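Local atomic coordinates of encapsidation protein (Lactococcus phage asccphi28, PDB entry 7JQP), a protein that probably acts as the ASCE-fold ATPase of the phage DNA packaging motor, assembling as a pentamer and using ATP to drive genome translocation. Residues E65-I70 with I106-N111; M51-R56 with V121-L126; N47-V52 with D139-V144; T37-D42 with R76-N81. One frame throughout, in Å; residues are numbered along the deposited sequence.

Contact 1: residues E65-I70 with I106-N111; sequences EKNNFI and IKAIRN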
loop_
_atom_site.group_PDB
_atom_site.type_symbol
_atom_site.label_atom_id
_atom_site.label_comp_id
_atom_site.label_asym_id
_atom_site.label_seq_id
_atom_site.Cartn_x
_atom_site.Cartn_y
_atom_site.Cartn_z
ATOM N N GLU A 65 5.876 -17.509 -4.563
ATOM C CA GLU A 65 5.000 -18.148 -5.547
ATOM C C GLU A 65 4.605 -19.520 -5.016
ATOM O O GLU A 65 5.319 -20.506 -5.187
ATOM C CB GLU A 65 5.700 -18.278 -6.893
ATOM C CG GLU A 65 5.956 -16.959 -7.593
ATOM C CD GLU A 65 4.711 -16.348 -8.193
ATOM O OE1 GLU A 65 3.841 -17.094 -8.688
ATOM O OE2 GLU A 65 4.602 -15.103 -8.159
ATOM N N LYS A 66 3.444 -19.595 -4.350
ATOM C CA LYS A 66 3.023 -20.868 -3.767
ATOM C C LYS A 66 2.791 -21.924 -4.842
ATOM O O LYS A 66 2.997 -23.118 -4.593
ATOM C CB LYS A 66 1.772 -20.701 -2.897
ATOM C CG LYS A 66 1.656 -19.340 -2.232
ATOM C CD LYS A 66 2.868 -19.103 -1.340
ATOM C CE LYS A 66 2.609 -18.080 -0.251
ATOM N NZ LYS A 66 1.932 -16.849 -0.736
ATOM N N ASN A 67 2.352 -21.507 -6.033
ATOM C CA ASN A 67 2.051 -22.467 -7.089
ATOM C C ASN A 67 3.272 -23.318 -7.424
ATOM O O ASN A 67 3.143 -24.506 -7.742
ATOM C CB ASN A 67 1.558 -21.738 -8.339
ATOM C CG ASN A 67 0.379 -20.830 -8.058
ATOM O OD1 ASN A 67 -0.528 -21.183 -7.306
ATOM N ND2 ASN A 67 0.392 -19.647 -8.657
ATOM N N ASN A 68 4.468 -22.726 -7.372
ATOM C CA ASN A 68 5.689 -23.443 -7.713
ATOM C C ASN A 68 6.378 -24.043 -6.492
ATOM O O ASN A 68 7.519 -24.505 -6.598
ATOM C CB ASN A 68 6.676 -22.535 -8.453
ATOM C CG ASN A 68 6.081 -21.927 -9.706
ATOM O OD1 ASN A 68 4.968 -22.265 -10.103
ATOM N ND2 ASN A 68 6.864 -21.098 -10.390
ATOM N N PHE A 69 5.710 -24.041 -5.335
ATOM C CA PHE A 69 6.266 -24.691 -4.153
ATOM C C PHE A 69 6.449 -26.181 -4.404
ATOM O O PHE A 69 7.460 -26.771 -4.006
ATOM C CB PHE A 69 5.341 -24.447 -2.960
ATOM C CG PHE A 69 5.964 -24.748 -1.624
ATOM C CD1 PHE A 69 6.974 -23.944 -1.125
ATOM C CD2 PHE A 69 5.536 -25.823 -0.867
ATOM C CE1 PHE A 69 7.545 -24.204 0.105
ATOM C CE2 PHE A 69 6.107 -26.093 0.362
ATOM C CZ PHE A 69 7.112 -25.282 0.849
ATOM N N ILE A 70 5.479 -26.800 -5.076
ATOM C CA ILE A 70 5.560 -28.175 -5.556
ATOM C C ILE A 70 5.610 -28.116 -7.078
ATOM O O ILE A 70 4.740 -27.500 -7.705
ATOM C CB ILE A 70 4.341 -28.985 -5.085
ATOM C CG1 ILE A 70 4.268 -29.013 -3.557
ATOM C CG2 ILE A 70 4.419 -30.403 -5.648
ATOM C CD1 ILE A 70 3.012 -29.677 -3.013
ATOM N N ILE A 106 -3.012 -30.946 -7.063
ATOM C CA ILE A 106 -2.430 -29.987 -6.131
ATOM C C ILE A 106 -3.001 -28.619 -6.482
ATOM O O ILE A 106 -2.808 -28.122 -7.596
ATOM C CB ILE A 106 -0.896 -29.987 -6.217
ATOM C CG1 ILE A 106 -0.351 -31.308 -5.668
ATOM C CG2 ILE A 106 -0.334 -28.780 -5.471
ATOM C CD1 ILE A 106 1.151 -31.455 -5.784
ATOM N N LYS A 107 -3.702 -28.017 -5.534
ATOM C CA LYS A 107 -4.336 -26.712 -5.683
ATOM C C LYS A 107 -3.769 -25.762 -4.644
ATOM O O LYS A 107 -3.734 -26.091 -3.454
ATOM C CB LYS A 107 -5.851 -26.869 -5.535
ATOM C CG LYS A 107 -6.668 -25.595 -5.544
ATOM C CD LYS A 107 -8.105 -25.886 -5.082
ATOM C CE LYS A 107 -8.701 -27.092 -5.808
ATOM N NZ LYS A 107 -10.156 -27.256 -5.524
ATOM N N ALA A 108 -3.314 -24.596 -5.094
ATOM C CA ALA A 108 -2.780 -23.568 -4.210
ATOM C C ALA A 108 -3.713 -22.367 -4.203
ATOM O O ALA A 108 -3.920 -21.733 -5.244
ATOM C CB ALA A 108 -1.374 -23.151 -4.641
ATOM N N ILE A 109 -4.272 -22.057 -3.037
ATOM C CA ILE A 109 -5.161 -20.914 -2.863
ATOM C C ILE A 109 -4.709 -20.138 -1.635
ATOM O O ILE A 109 -4.596 -20.704 -0.542
ATOM C CB ILE A 109 -6.639 -21.333 -2.723
ATOM C CG1 ILE A 109 -7.062 -22.178 -3.926
ATOM C CG2 ILE A 109 -7.524 -20.105 -2.567
ATOM C CD1 ILE A 109 -8.514 -22.622 -3.893
ATOM N N ARG A 110 -4.461 -18.843 -1.815
ATOM C CA ARG A 110 -4.104 -17.938 -0.719
ATOM C C ARG A 110 -2.825 -18.466 -0.074
ATOM O O ARG A 110 -1.859 -18.754 -0.796
ATOM C CB ARG A 110 -5.305 -17.805 0.212
ATOM C CG ARG A 110 -6.423 -16.938 -0.336
ATOM C CD ARG A 110 -7.659 -16.989 0.546
ATOM N NE ARG A 110 -8.683 -16.057 0.081
ATOM C CZ ARG A 110 -9.427 -16.243 -1.005
ATOM N NH1 ARG A 110 -9.262 -17.327 -1.752
ATOM N NH2 ARG A 110 -10.335 -15.340 -1.349
ATOM N N ASN A 111 -2.768 -18.594 1.248
ATOM C CA ASN A 111 -1.586 -19.028 1.975
ATOM C C ASN A 111 -1.582 -20.526 2.244
ATOM O O ASN A 111 -0.864 -20.982 3.141
ATOM C CB ASN A 111 -1.506 -18.245 3.288
ATOM C CG ASN A 111 -0.881 -16.870 3.120
ATOM O OD1 ASN A 111 -0.572 -16.446 2.005
ATOM N ND2 ASN A 111 -0.788 -16.127 4.219
#
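I70 and I106 meet through their branch ends: CD1 of I106 reaches CG2 of I70 at 3.4 Å and also lies near its CD1, the two side chains slanting across one another. In I106 the CG1 branch is anti to the carbonyl carbon (chi1 -69°) and the chain is extended beyond it, which carries the terminal methyl across to I70. At the next inward-facing position of the strand, A108 offers its CB methyl to the side-chain oxygen of N67, OD1 to CB 3.4 Å, a van der Waals contact. K66 covers the far end with its aliphatic part. Its CG sits 3.8 Å from R110 O, while NZ stops 3.7 Å from N111 OD1 and gives its hydrogen bond to I61 O instead; the same ammonium group forms a cation-pi contact with F123. The 65-70 segment is turned tightly enough for F69 N to bond K66 O. The contact therefore lays the loop between helices 58-62 and 72-79 against strand 102-109, in the antiparallel part of the large sheet. I113 of neighbouring strand 112-115 packs on A108 and I106, and F45 of helix 32-46 packs on I106.

Contact 2: residues M51-R56 with V121-L126; sequences MVYLRR and VYFIAL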
loop_
_atom_site.group_PDB
_atom_site.type_symbol
_atom_site.label_atom_id
_atom_site.label_comp_id
_atom_site.label_asym_id
_atom_site.label_seq_id
_atom_site.Cartn_x
_atom_site.Cartn_y
_atom_site.Cartn_z
HETATM N N MSE A 51 2.003 -29.648 6.415
HETATM C CA MSE A 51 3.302 -29.010 6.530
HETATM C C MSE A 51 3.092 -27.519 6.719
HETATM O O MSE A 51 2.084 -26.958 6.289
HETATM C CB MSE A 51 4.153 -29.272 5.291
HETATM C CG MSE A 51 5.525 -28.618 5.318
HETATM SE SE MSE A 51 6.289 -28.510 3.524
HETATM C CE MSE A 51 8.175 -28.435 3.993
ATOM N N VAL A 52 4.060 -26.879 7.359
ATOM C CA VAL A 52 4.054 -25.441 7.563
ATOM C C VAL A 52 5.359 -24.870 7.027
ATOM O O VAL A 52 6.444 -25.302 7.432
ATOM C CB VAL A 52 3.871 -25.094 9.048
ATOM C CG1 VAL A 52 4.177 -23.647 9.253
ATOM C CG2 VAL A 52 2.456 -25.399 9.502
ATOM N N TYR A 53 5.250 -23.893 6.131
ATOM C CA TYR A 53 6.401 -23.177 5.600
ATOM C C TYR A 53 6.475 -21.821 6.290
ATOM O O TYR A 53 5.538 -21.021 6.188
ATOM C CB TYR A 53 6.293 -23.008 4.087
ATOM C CG TYR A 53 7.524 -22.401 3.462
ATOM C CD1 TYR A 53 8.705 -23.125 3.373
ATOM C CD2 TYR A 53 7.507 -21.111 2.949
ATOM C CE1 TYR A 53 9.836 -22.582 2.799
ATOM C CE2 TYR A 53 8.634 -20.559 2.370
ATOM C CZ TYR A 53 9.796 -21.300 2.299
ATOM O OH TYR A 53 10.923 -20.758 1.727
ATOM N N LEU A 54 7.581 -21.561 6.979
ATOM C CA LEU A 54 7.714 -20.380 7.818
ATOM C C LEU A 54 8.734 -19.420 7.221
ATOM O O LEU A 54 9.753 -19.842 6.664
ATOM C CB LEU A 54 8.130 -20.764 9.240
ATOM C CG LEU A 54 8.013 -19.652 10.282
ATOM C CD1 LEU A 54 6.549 -19.328 10.545
ATOM C CD2 LEU A 54 8.717 -20.037 11.570
ATOM N N ARG A 55 8.446 -18.126 7.345
ATOM C CA ARG A 55 9.321 -17.063 6.879
ATOM C C ARG A 55 9.303 -15.942 7.906
ATOM O O ARG A 55 8.304 -15.733 8.598
ATOM C CB ARG A 55 8.878 -16.544 5.508
ATOM C CG ARG A 55 9.256 -17.442 4.342
ATOM C CD ARG A 55 10.771 -17.560 4.183
ATOM N NE ARG A 55 11.151 -17.824 2.798
ATOM C CZ ARG A 55 11.919 -17.027 2.056
ATOM N NH1 ARG A 55 12.419 -15.904 2.555
ATOM N NH2 ARG A 55 12.197 -17.367 0.806
ATOM N N ARG A 56 10.412 -15.206 7.992
ATOM C CA ARG A 56 10.511 -14.178 9.022
ATOM C C ARG A 56 9.505 -13.054 8.796
ATOM O O ARG A 56 8.867 -12.589 9.747
ATOM C CB ARG A 56 11.928 -13.609 9.084
ATOM C CG ARG A 56 12.118 -12.642 10.242
ATOM C CD ARG A 56 13.573 -12.281 10.471
ATOM N NE ARG A 56 14.279 -13.294 11.247
ATOM C CZ ARG A 56 15.061 -14.236 10.729
ATOM N NH1 ARG A 56 15.257 -14.308 9.418
ATOM N NH2 ARG A 56 15.655 -15.106 11.531
ATOM N N VAL A 121 0.206 -27.778 3.011
ATOM C CA VAL A 121 1.221 -26.782 3.328
ATOM C C VAL A 121 0.541 -25.509 3.806
ATOM O O VAL A 121 -0.442 -25.053 3.213
ATOM C CB VAL A 121 2.133 -26.497 2.117
ATOM C CG1 VAL A 121 3.208 -25.487 2.489
ATOM C CG2 VAL A 121 2.776 -27.789 1.624
ATOM N N TYR A 122 1.069 -24.947 4.891
ATOM C CA TYR A 122 0.634 -23.670 5.432
ATOM C C TYR A 122 1.794 -22.688 5.325
ATOM O O TYR A 122 2.940 -23.037 5.627
ATOM C CB TYR A 122 0.225 -23.745 6.911
ATOM C CG TYR A 122 -0.971 -24.595 7.271
ATOM C CD1 TYR A 122 -0.852 -25.967 7.424
ATOM C CD2 TYR A 122 -2.209 -24.013 7.523
ATOM C CE1 TYR A 122 -1.940 -26.742 7.778
ATOM C CE2 TYR A 122 -3.301 -24.778 7.879
ATOM C CZ TYR A 122 -3.162 -26.142 8.007
ATOM O OH TYR A 122 -4.249 -26.907 8.364
ATOM N N PHE A 123 1.503 -21.466 4.901
ATOM C CA PHE A 123 2.492 -20.398 4.842
ATOM C C PHE A 123 2.214 -19.409 5.966
ATOM O O PHE A 123 1.099 -18.891 6.083
ATOM C CB PHE A 123 2.460 -19.717 3.472
ATOM C CG PHE A 123 2.877 -20.629 2.344
ATOM C CD1 PHE A 123 4.214 -20.791 2.022
ATOM C CD2 PHE A 123 1.930 -21.338 1.623
ATOM C CE1 PHE A 123 4.597 -21.634 0.994
ATOM C CE2 PHE A 123 2.309 -22.182 0.596
ATOM C CZ PHE A 123 3.645 -22.331 0.282
ATOM N N ILE A 124 3.229 -19.174 6.799
ATOM C CA ILE A 124 3.124 -18.327 7.978
ATOM C C ILE A 124 4.329 -17.407 8.052
ATOM O O ILE A 124 5.442 -17.773 7.666
ATOM C CB ILE A 124 3.060 -19.154 9.281
ATOM C CG1 ILE A 124 2.002 -20.238 9.200
ATOM C CG2 ILE A 124 2.881 -18.248 10.499
ATOM C CD1 ILE A 124 2.106 -21.190 10.348
ATOM N N ALA A 125 4.112 -16.228 8.622
ATOM C CA ALA A 125 5.160 -15.239 8.810
ATOM C C ALA A 125 5.367 -15.022 10.301
ATOM O O ALA A 125 4.403 -14.815 11.045
ATOM C CB ALA A 125 4.795 -13.921 8.122
ATOM N N LEU A 126 6.625 -15.089 10.733
ATOM C CA LEU A 126 6.928 -14.927 12.149
ATOM C C LEU A 126 6.460 -13.572 12.658
ATOM O O LEU A 126 6.085 -13.447 13.828
ATOM C CB LEU A 126 8.428 -15.107 12.364
ATOM C CG LEU A 126 8.921 -15.558 13.736
ATOM C CD1 LEU A 126 8.132 -16.725 14.289
ATOM C CD2 LEU A 126 10.405 -15.918 13.616
#
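Strands 51-55 and 121-125 run parallel, their short axes 25° apart, and pair in register from M51 with V121 to R55 with A125. The ladder alternates: Y122 N gives to M51 O, Y53 N to Y122 O, then I124 N to Y53 O at 3.0 Å, R55 N probably to I124 O, whose position is less certain, and L126 N closes it on R55 O. Y53 and F123 stand together on one face of the sheet. Y53 CD2 comes to the edge of F123, 3.4 Å from its CD1, the rings meeting obliquely with planes at 71°. V121 CG1 lies over a face of F123, toward its rim. Y53 OH accepts NE of R55 at 3.1 Å, slightly out of the guanidinium plane, and is also bonded to D146; R55 itself makes a salt bridge with E60. Selenomethionine M51 lies beside V121 on this face, both pointing the same way. On the other face, V52 puts CG1 3.4 Å from I124 CD1 and CG2 3.8 Å from Y122 CB, while L54 CD1 rests on I124 CB at 3.7 Å. The Y53 face packs against helix 32-46, through T33, T37 and L44. Helix 164-175 covers the V52 and L54 face with L171 and I175, and strand 140-145 flanks 50-55 on its other edge.

Contact 3: residues N47-V52 with D139-V144; sequences NNVSMV and DVKYLV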
loop_
_atom_site.group_PDB
_atom_site.type_symbol
_atom_site.label_atom_id
_atom_site.label_comp_id
_atom_site.label_asym_id
_atom_site.label_seq_id
_atom_site.Cartn_x
_atom_site.Cartn_y
_atom_site.Cartn_z
ATOM N N ASN A 47 0.091 -39.820 4.216
ATOM C CA ASN A 47 0.097 -40.066 5.654
ATOM C C ASN A 47 -0.768 -39.086 6.440
ATOM O O ASN A 47 -0.709 -39.077 7.674
ATOM C CB ASN A 47 1.532 -40.036 6.193
ATOM C CG ASN A 47 2.351 -41.232 5.743
ATOM O OD1 ASN A 47 1.803 -42.246 5.307
ATOM N ND2 ASN A 47 3.670 -41.119 5.845
ATOM N N ASN A 48 -1.566 -38.263 5.763
ATOM C CA ASN A 48 -2.537 -37.394 6.429
ATOM C C ASN A 48 -1.857 -36.429 7.397
ATOM O O ASN A 48 -2.365 -36.150 8.485
ATOM C CB ASN A 48 -3.599 -38.223 7.158
ATOM C CG ASN A 48 -5.012 -37.813 6.795
ATOM O OD1 ASN A 48 -5.530 -38.201 5.748
ATOM N ND2 ASN A 48 -5.642 -37.027 7.660
ATOM N N VAL A 49 -0.707 -35.901 6.996
ATOM C CA VAL A 49 0.024 -34.926 7.791
ATOM C C VAL A 49 0.236 -33.681 6.943
ATOM O O VAL A 49 0.534 -33.771 5.748
ATOM C CB VAL A 49 1.368 -35.492 8.296
ATOM C CG1 VAL A 49 1.133 -36.427 9.471
ATOM C CG2 VAL A 49 2.096 -36.231 7.185
ATOM N N SER A 50 0.117 -32.523 7.573
ATOM C CA SER A 50 0.275 -31.250 6.892
ATOM C C SER A 50 1.684 -30.721 7.124
ATOM O O SER A 50 2.468 -31.267 7.905
ATOM C CB SER A 50 -0.765 -30.237 7.382
ATOM O OG SER A 50 -2.080 -30.744 7.237
HETATM N N MSE A 51 2.003 -29.648 6.415
HETATM C CA MSE A 51 3.302 -29.010 6.530
HETATM C C MSE A 51 3.092 -27.519 6.719
HETATM O O MSE A 51 2.084 -26.958 6.289
HETATM C CB MSE A 51 4.153 -29.272 5.291
HETATM C CG MSE A 51 5.525 -28.618 5.318
HETATM SE SE MSE A 51 6.289 -28.510 3.524
HETATM C CE MSE A 51 8.175 -28.435 3.993
ATOM N N VAL A 52 4.060 -26.879 7.359
ATOM C CA VAL A 52 4.054 -25.441 7.563
ATOM C C VAL A 52 5.359 -24.870 7.027
ATOM O O VAL A 52 6.444 -25.302 7.432
ATOM C CB VAL A 52 3.871 -25.094 9.048
ATOM C CG1 VAL A 52 4.177 -23.647 9.253
ATOM C CG2 VAL A 52 2.456 -25.399 9.502
ATOM N N ASP A 139 -2.893 -31.528 11.904
ATOM C CA ASP A 139 -1.965 -32.653 11.728
ATOM C C ASP A 139 -0.637 -32.235 11.100
ATOM O O ASP A 139 -0.195 -32.797 10.091
ATOM C CB ASP A 139 -2.626 -33.774 10.930
ATOM C CG ASP A 139 -3.910 -34.267 11.579
ATOM O OD1 ASP A 139 -3.989 -34.265 12.828
ATOM O OD2 ASP A 139 -4.841 -34.659 10.845
ATOM N N VAL A 140 -0.004 -31.194 11.637
ATOM C CA VAL A 140 1.281 -30.725 11.116
ATOM C C VAL A 140 2.409 -31.603 11.655
ATOM O O VAL A 140 2.580 -31.732 12.870
ATOM C CB VAL A 140 1.507 -29.251 11.478
ATOM C CG1 VAL A 140 2.775 -28.727 10.823
ATOM C CG2 VAL A 140 0.305 -28.424 11.078
ATOM N N LYS A 141 3.203 -32.180 10.744
ATOM C CA LYS A 141 4.347 -33.000 11.119
ATOM C C LYS A 141 5.681 -32.355 10.765
ATOM O O LYS A 141 6.702 -32.722 11.355
ATOM C CB LYS A 141 4.280 -34.373 10.428
ATOM C CG LYS A 141 5.448 -35.306 10.754
ATOM C CD LYS A 141 5.432 -36.568 9.887
ATOM C CE LYS A 141 6.514 -37.551 10.315
ATOM N NZ LYS A 141 6.651 -38.690 9.364
ATOM N N TYR A 142 5.696 -31.404 9.833
ATOM C CA TYR A 142 6.922 -30.769 9.375
ATOM C C TYR A 142 6.780 -29.260 9.498
ATOM O O TYR A 142 5.749 -28.697 9.115
ATOM C CB TYR A 142 7.231 -31.132 7.918
ATOM C CG TYR A 142 7.504 -32.596 7.654
ATOM C CD1 TYR A 142 8.789 -33.114 7.750
ATOM C CD2 TYR A 142 6.477 -33.459 7.295
ATOM C CE1 TYR A 142 9.043 -34.452 7.499
ATOM C CE2 TYR A 142 6.719 -34.796 7.044
ATOM C CZ TYR A 142 8.002 -35.288 7.150
ATOM O OH TYR A 142 8.236 -36.622 6.900
ATOM N N LEU A 143 7.815 -28.609 10.025
ATOM C CA LEU A 143 7.901 -27.155 10.062
ATOM C C LEU A 143 9.245 -26.760 9.471
ATOM O O LEU A 143 10.292 -27.192 9.966
ATOM C CB LEU A 143 7.755 -26.621 11.486
ATOM C CG LEU A 143 7.920 -25.111 11.652
ATOM C CD1 LEU A 143 7.176 -24.342 10.578
ATOM C CD2 LEU A 143 7.444 -24.681 13.029
ATOM N N VAL A 144 9.219 -25.956 8.412
ATOM C CA VAL A 144 10.429 -25.535 7.715
ATOM C C VAL A 144 10.549 -24.022 7.816
ATOM O O VAL A 144 9.674 -23.287 7.341
ATOM C CB VAL A 144 10.431 -25.986 6.245
ATOM C CG1 VAL A 144 11.705 -25.526 5.554
ATOM C CG2 VAL A 144 10.293 -27.493 6.165
#
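S50-V52 and V140-V144 are adjacent parallel strands in the core sheet of an ASCE P-loop NTPase fold, paired with a beta bulge at the start. S50 bridges V140 but M51 bridges Y142, which leaves K141 as the extra residue. Its backbone, with psi -21°, departs from extended geometry, and the register shifts by one. The bonds continue through the bulge. S50 N donates to D139 O, K141 N to S50 O at 3.1 Å, V52 N to Y142 O and V144 N to V52 O. K141 CB lies against V49 CB at 3.8 Å, and its extended chain takes NZ to a salt bridge with D43 of helix 32-46. S50 OG bonds C119 O on the opposite flanking strand. Towards helix 32-46, M51 CG touches Y142 CB at 4.0 Å. Towards helix 164-175, V52 fits between two residues of the partner strand, V140 and L143. Its side chain crosses that of V140 at about a right angle, and I175 of that helix packs against all three. V52 CG2 approaches V140 CG1 at 3.6 Å, and V52 CG1, anti to its own backbone N (chi1 167°), meets L143 CD1 at 3.4 Å.

Contact 4: residues T37-D42 with R76-N81; sequences TGEALD and RVYFGN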
loop_
_atom_site.group_PDB
_atom_site.type_symbol
_atom_site.label_atom_id
_atom_site.label_comp_id
_atom_site.label_asym_id
_atom_site.label_seq_id
_atom_site.Cartn_x
_atom_site.Cartn_y
_atom_site.Cartn_z
ATOM N N THR A 37 11.097 -30.371 0.951
ATOM C CA THR A 37 9.683 -30.470 0.607
ATOM C C THR A 37 9.404 -31.739 -0.186
ATOM O O THR A 37 8.337 -32.342 -0.032
ATOM C CB THR A 37 9.249 -29.223 -0.169
ATOM O OG1 THR A 37 9.842 -28.058 0.423
ATOM C CG2 THR A 37 7.739 -29.071 -0.165
ATOM N N GLY A 38 10.345 -32.158 -1.034
ATOM C CA GLY A 38 10.127 -33.351 -1.838
ATOM C C GLY A 38 10.112 -34.629 -1.022
ATOM O O GLY A 38 9.252 -35.491 -1.224
ATOM N N GLU A 39 11.059 -34.770 -0.087
ATOM C CA GLU A 39 11.104 -35.969 0.745
ATOM C C GLU A 39 9.861 -36.077 1.615
ATOM O O GLU A 39 9.381 -37.185 1.888
ATOM C CB GLU A 39 12.358 -35.959 1.619
ATOM C CG GLU A 39 12.684 -37.288 2.297
ATOM C CD GLU A 39 13.349 -38.285 1.365
ATOM O OE1 GLU A 39 14.248 -37.876 0.598
ATOM O OE2 GLU A 39 12.981 -39.479 1.408
ATOM N N ALA A 40 9.327 -34.935 2.054
ATOM C CA ALA A 40 8.135 -34.936 2.890
ATOM C C ALA A 40 6.901 -35.377 2.114
ATOM O O ALA A 40 5.959 -35.906 2.714
ATOM C CB ALA A 40 7.917 -33.540 3.479
ATOM N N LEU A 41 6.890 -35.179 0.792
ATOM C CA LEU A 41 5.679 -35.391 0.004
ATOM C C LEU A 41 5.002 -36.712 0.357
ATOM O O LEU A 41 3.778 -36.776 0.513
ATOM C CB LEU A 41 5.993 -35.349 -1.492
ATOM C CG LEU A 41 6.339 -33.998 -2.114
ATOM C CD1 LEU A 41 6.487 -34.148 -3.626
ATOM C CD2 LEU A 41 5.295 -32.948 -1.785
ATOM N N ASP A 42 5.783 -37.792 0.453
ATOM C CA ASP A 42 5.185 -39.093 0.737
ATOM C C ASP A 42 4.308 -39.025 1.981
ATOM O O ASP A 42 3.213 -39.600 2.015
ATOM C CB ASP A 42 6.275 -40.150 0.906
ATOM C CG ASP A 42 5.750 -41.560 0.727
ATOM O OD1 ASP A 42 5.472 -41.950 -0.428
ATOM O OD2 ASP A 42 5.614 -42.277 1.742
ATOM N N ARG A 76 8.384 -35.641 -10.205
ATOM C CA ARG A 76 9.030 -36.628 -11.064
ATOM C C ARG A 76 10.306 -37.167 -10.431
ATOM O O ARG A 76 10.619 -38.354 -10.572
ATOM C CB ARG A 76 9.329 -36.004 -12.429
ATOM C CG ARG A 76 9.894 -36.968 -13.466
ATOM C CD ARG A 76 10.021 -36.303 -14.841
ATOM N NE ARG A 76 10.951 -35.173 -14.841
ATOM C CZ ARG A 76 10.591 -33.892 -14.775
ATOM N NH1 ARG A 76 9.310 -33.551 -14.703
ATOM N NH2 ARG A 76 11.520 -32.947 -14.783
ATOM N N VAL A 77 11.059 -36.311 -9.737
ATOM C CA VAL A 77 12.290 -36.758 -9.089
ATOM C C VAL A 77 11.983 -37.650 -7.895
ATOM O O VAL A 77 12.558 -38.734 -7.751
ATOM C CB VAL A 77 13.147 -35.550 -8.677
ATOM C CG1 VAL A 77 14.281 -35.982 -7.761
ATOM C CG2 VAL A 77 13.734 -34.876 -9.910
ATOM N N TYR A 78 11.071 -37.220 -7.024
ATOM C CA TYR A 78 10.836 -37.970 -5.796
ATOM C C TYR A 78 9.964 -39.200 -6.006
ATOM O O TYR A 78 10.154 -40.201 -5.305
ATOM C CB TYR A 78 10.245 -37.062 -4.726
ATOM C CG TYR A 78 11.338 -36.353 -3.965
ATOM C CD1 TYR A 78 11.832 -36.890 -2.786
ATOM C CD2 TYR A 78 11.934 -35.201 -4.461
ATOM C CE1 TYR A 78 12.854 -36.278 -2.094
ATOM C CE2 TYR A 78 12.956 -34.573 -3.769
ATOM C CZ TYR A 78 13.414 -35.123 -2.587
ATOM O OH TYR A 78 14.434 -34.517 -1.891
ATOM N N PHE A 79 9.027 -39.171 -6.957
ATOM C CA PHE A 79 8.209 -40.344 -7.245
ATOM C C PHE A 79 8.693 -41.120 -8.468
ATOM O O PHE A 79 8.176 -42.211 -8.733
ATOM C CB PHE A 79 6.727 -39.959 -7.426
ATOM C CG PHE A 79 6.089 -39.408 -6.178
ATOM C CD1 PHE A 79 5.665 -40.257 -5.169
ATOM C CD2 PHE A 79 5.892 -38.046 -6.023
ATOM C CE1 PHE A 79 5.086 -39.759 -4.017
ATOM C CE2 PHE A 79 5.307 -37.541 -4.876
ATOM C CZ PHE A 79 4.900 -38.399 -3.873
ATOM N N GLY A 80 9.662 -40.588 -9.212
ATOM C CA GLY A 80 10.253 -41.323 -10.322
ATOM C C GLY A 80 9.229 -41.916 -11.273
ATOM O O GLY A 80 8.307 -41.230 -11.728
ATOM N N ASN A 81 9.394 -43.206 -11.593
ATOM C CA ASN A 81 8.512 -43.833 -12.572
ATOM C C ASN A 81 7.044 -43.730 -12.174
ATOM O O ASN A 81 6.171 -43.672 -13.048
ATOM C CB ASN A 81 8.854 -45.312 -12.809
ATOM C CG ASN A 81 9.901 -45.508 -13.888
ATOM O OD1 ASN A 81 10.037 -44.681 -14.787
ATOM N ND2 ASN A 81 10.580 -46.650 -13.860
#
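The carbonyl oxygen of G38 accepts the amide of L41 within its own helix, N to O 3.1 Å, and also lies over a face of the Y78 ring, 3.3 Å from CD1. The G38-E39 peptide lies over that face, E39 N included: G38 C sits over the ring centre, and G38 CA makes a CH-pi contact 3.6 Å from the centroid, only 10° off the normal. With no side chain at G38, the ring can lie close against the helix backbone. E39 approaches differently, placing OE1 in the ring plane at its edge, 3.4 Å from Y78 CE1. The bend at chi2 (79°) brings CD round, and carboxylate and ring stand 78° apart. Y78 OH is bonded to N35 of helix 32-46, about one turn before E39. Beside it F79 puts CE2 3.8 Å from L41 CD1, with D42 OD1 farther off at its CE1. M74 and L75, on the same helix 72-79, extend the packing on L41. The contact is thus a helix-on-helix packing, an aromatic ring seated on a glycine, against the G38, E39 and L41 side of helix 32-46, the helix that follows the probable Walker A loop of this P-loop fold.

Contacts 2 and 3 share M51 and V52 and set strand 50-55 between 118-125 and 140-145. Their centres are about 11 Å apart, and L54 N lies 2.7 Å from V144 O, a probable hydrogen bond. Contact 1 is nested in the chain loop that contact 2 closes, their centres about 13 Å apart; F69 bridges them, its CE1 3.6 Å from Y53 CD1, and N111 O probably bonds F123 N at 3.0 Å. The F69 ring also reaches contact 4, with F69 CE2 3.4 Å from T37 CG2; the centres of contacts 1 and 4 are about 17 Å apart. Contact 4 lies on the helix after the probable Walker A loop, whose T33 is touched by Y53 of contact 2, so contact 2 approaches the likely nucleotide site.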